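Local coordinates for protein secretin XcpQ (Pseudomonas aeruginosa, PDB 4EC5) that forms the outer-membrane channel of the type II secretion system that exports elastase LasB and other proteins, here as its periplasmic N-terminal part, at residues I129-P134 against R220-G225. The protein carries 1 engineered substitution. Sequence-based numbering, arbitrary orientation.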
loop_
_atom_site.group_PDB
_atom_site.type_symbol
_atom_site.label_atom_id
_atom_site.label_comp_id
_atom_site.label_asym_id
_atom_site.label_seq_id
_atom_site.Cartn_x
_atom_site.Cartn_y
_atom_site.Cartn_z
ATOM N N ILE A 129 5.558 3.294 -8.372
ATOM C CA ILE A 129 4.567 2.371 -7.809
ATOM C C ILE A 129 3.100 2.823 -7.869
ATOM O O ILE A 129 2.252 2.091 -8.380
ATOM C CB ILE A 129 4.928 1.992 -6.350
ATOM C CG1 ILE A 129 6.210 1.155 -6.313
ATOM C CG2 ILE A 129 3.735 1.309 -5.666
ATOM C CD1 ILE A 129 5.990 -0.334 -6.239
ATOM N N PRO A 130 2.790 4.024 -7.350
ATOM C CA PRO A 130 1.397 4.495 -7.397
ATOM C C PRO A 130 0.851 4.772 -8.799
ATOM O O PRO A 130 -0.364 4.813 -8.983
ATOM C CB PRO A 130 1.388 5.752 -6.516
ATOM C CG PRO A 130 2.783 5.972 -6.054
ATOM C CD PRO A 130 3.700 5.018 -6.754
ATOM N N LEU A 131 1.737 4.969 -9.766
ATOM C CA LEU A 131 1.327 5.238 -11.142
ATOM C C LEU A 131 1.026 3.953 -11.911
ATOM O O LEU A 131 0.310 3.977 -12.909
ATOM C CB LEU A 131 2.418 6.044 -11.854
ATOM C CG LEU A 131 2.963 7.251 -11.086
ATOM C CD1 LEU A 131 4.010 7.989 -11.903
ATOM C CD2 LEU A 131 1.826 8.196 -10.735
ATOM N N ILE A 132 1.571 2.831 -11.446
ATOM C CA ILE A 132 1.345 1.543 -12.105
ATOM C C ILE A 132 0.356 0.641 -11.365
ATOM O O ILE A 132 -0.174 -0.304 -11.951
ATOM C CB ILE A 132 2.656 0.792 -12.421
ATOM C CG1 ILE A 132 3.450 0.523 -11.145
ATOM C CG2 ILE A 132 3.481 1.568 -13.438
ATOM C CD1 ILE A 132 4.507 -0.544 -11.315
ATOM N N ARG A 133 0.013 1.001 -10.137
ATOM C CA ARG A 133 -0.888 0.185 -9.349
ATOM C C ARG A 133 -2.209 0.039 -10.059
ATOM O O ARG A 133 -2.779 -1.028 -10.071
ATOM C CB ARG A 133 -1.165 0.801 -7.987
ATOM C CG ARG A 133 -0.244 0.344 -6.901
ATOM C CD ARG A 133 -0.964 0.240 -5.591
ATOM N NE ARG A 133 -0.061 0.508 -4.488
ATOM C CZ ARG A 133 0.725 -0.413 -3.947
ATOM N NH1 ARG A 133 0.703 -1.653 -4.413
ATOM N NH2 ARG A 133 1.526 -0.097 -2.946
ATOM N N PRO A 134 -2.705 1.102 -10.661
ATOM C CA PRO A 134 -3.977 0.950 -11.389
ATOM C C PRO A 134 -3.973 -0.138 -12.479
ATOM O O PRO A 134 -5.051 -0.531 -12.926
ATOM C CB PRO A 134 -4.222 2.331 -12.009
ATOM C CG PRO A 134 -3.230 3.254 -11.420
ATOM C CD PRO A 134 -2.184 2.482 -10.692
ATOM N N ARG A 220 -11.433 7.288 -10.826
ATOM C CA ARG A 220 -10.634 8.487 -10.650
ATOM C C ARG A 220 -9.516 8.597 -11.681
ATOM O O ARG A 220 -9.073 7.600 -12.247
ATOM C CB ARG A 220 -10.090 8.510 -9.221
ATOM C CG ARG A 220 -8.968 7.524 -8.991
ATOM C CD ARG A 220 -8.510 7.492 -7.545
ATOM N NE ARG A 220 -7.312 6.672 -7.416
ATOM C CZ ARG A 220 -6.464 6.718 -6.394
ATOM N NH1 ARG A 220 -5.403 5.920 -6.391
ATOM N NH2 ARG A 220 -6.680 7.533 -5.371
ATOM N N LEU A 221 -9.067 9.824 -11.913
ATOM C CA LEU A 221 -7.985 10.100 -12.846
ATOM C C LEU A 221 -6.731 10.477 -12.078
ATOM O O LEU A 221 -6.800 11.153 -11.049
ATOM C CB LEU A 221 -8.334 11.291 -13.739
ATOM C CG LEU A 221 -9.575 11.222 -14.625
ATOM C CD1 LEU A 221 -9.767 12.554 -15.339
ATOM C CD2 LEU A 221 -9.461 10.091 -15.633
ATOM N N ILE A 222 -5.588 10.032 -12.581
ATOM C CA ILE A 222 -4.309 10.435 -12.026
ATOM C C ILE A 222 -3.634 11.296 -13.072
ATOM O O ILE A 222 -3.334 10.827 -14.173
ATOM C CB ILE A 222 -3.422 9.219 -11.677
ATOM C CG1 ILE A 222 -4.045 8.380 -10.561
ATOM C CG2 ILE A 222 -2.027 9.671 -11.261
ATOM C CD1 ILE A 222 -3.493 6.963 -10.500
ATOM N N ILE A 223 -3.399 12.559 -12.737
ATOM C CA ILE A 223 -2.817 13.480 -13.690
ATOM C C ILE A 223 -1.360 13.753 -13.281
ATOM O O ILE A 223 -1.089 14.098 -12.129
ATOM C CB ILE A 223 -3.622 14.821 -13.721
ATOM C CG1 ILE A 223 -5.148 14.602 -13.848
ATOM C CG2 ILE A 223 -3.117 15.739 -14.820
ATOM C CD1 ILE A 223 -5.591 13.758 -15.013
ATOM N N LEU A 224 -0.438 13.596 -14.205
ATOM C CA LEU A 224 0.957 13.833 -13.899
ATOM C C LEU A 224 1.593 14.750 -14.922
ATOM O O LEU A 224 1.056 14.968 -15.988
ATOM C CB LEU A 224 1.736 12.532 -13.750
ATOM C CG LEU A 224 1.938 11.592 -14.917
ATOM C CD1 LEU A 224 3.413 11.337 -15.113
ATOM C CD2 LEU A 224 1.227 10.307 -14.645
ATOM N N GLY A 225 2.720 15.325 -14.542
ATOM C CA GLY A 225 3.464 16.217 -15.396
ATOM C C GLY A 225 4.165 17.318 -14.663
ATOM O O GLY A 225 4.109 17.412 -13.430
#
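Leu131, in the last part of helix 125-132, and Pro134, in the 3-10 segment that follows, pack against Ile222 and Leu224 of strand 220-224 in a mainly apolar contact between the N1 and N2 domains. No hydrogen bond links the two segments, and they bury only 165 Å² together. Ile222 takes part in three of the four closest pairs, and its CB points toward the helix. Its two branches part: CD1 meets CG of the Pro134 ring at 3.8 Å and lies 4.1 Å from the carbonyl O of Pro130, while CG2, anti to the backbone N, turns to Leu131, whose CD2 is 4.2 Å away. The same CD2 methyl also comes within 4.5 Å of CD2 of Leu224, two residues further along the same face of the strand, so Leu131 bridges the two. Leu131 gets there with CG anti to its carbonyl carbon (chi1 -48°), which swings the isobutyl group toward the strand although its CB sets off across the approach. Strand 220-224 is the middle strand of the three-stranded antiparallel sheet of N2, which with helices 188-201 and 227-240 makes the small KH-like alpha/beta fold known for secretin N1 and N2 domains. Helix 227-240 covers the face opposite this contact, where Leu221 and Ile223 point. The flanking strands add to the interface: Pro130 and Leu131 touch Tyr178 of strand 178-182, Pro134 touches Ile213 and Asp215 of strand 211-215, and Arg220 of the second subunit packs on Pro130. Ile132 turns away from N2 onto Leu151 and Ile153 of strand 150-155, within N1.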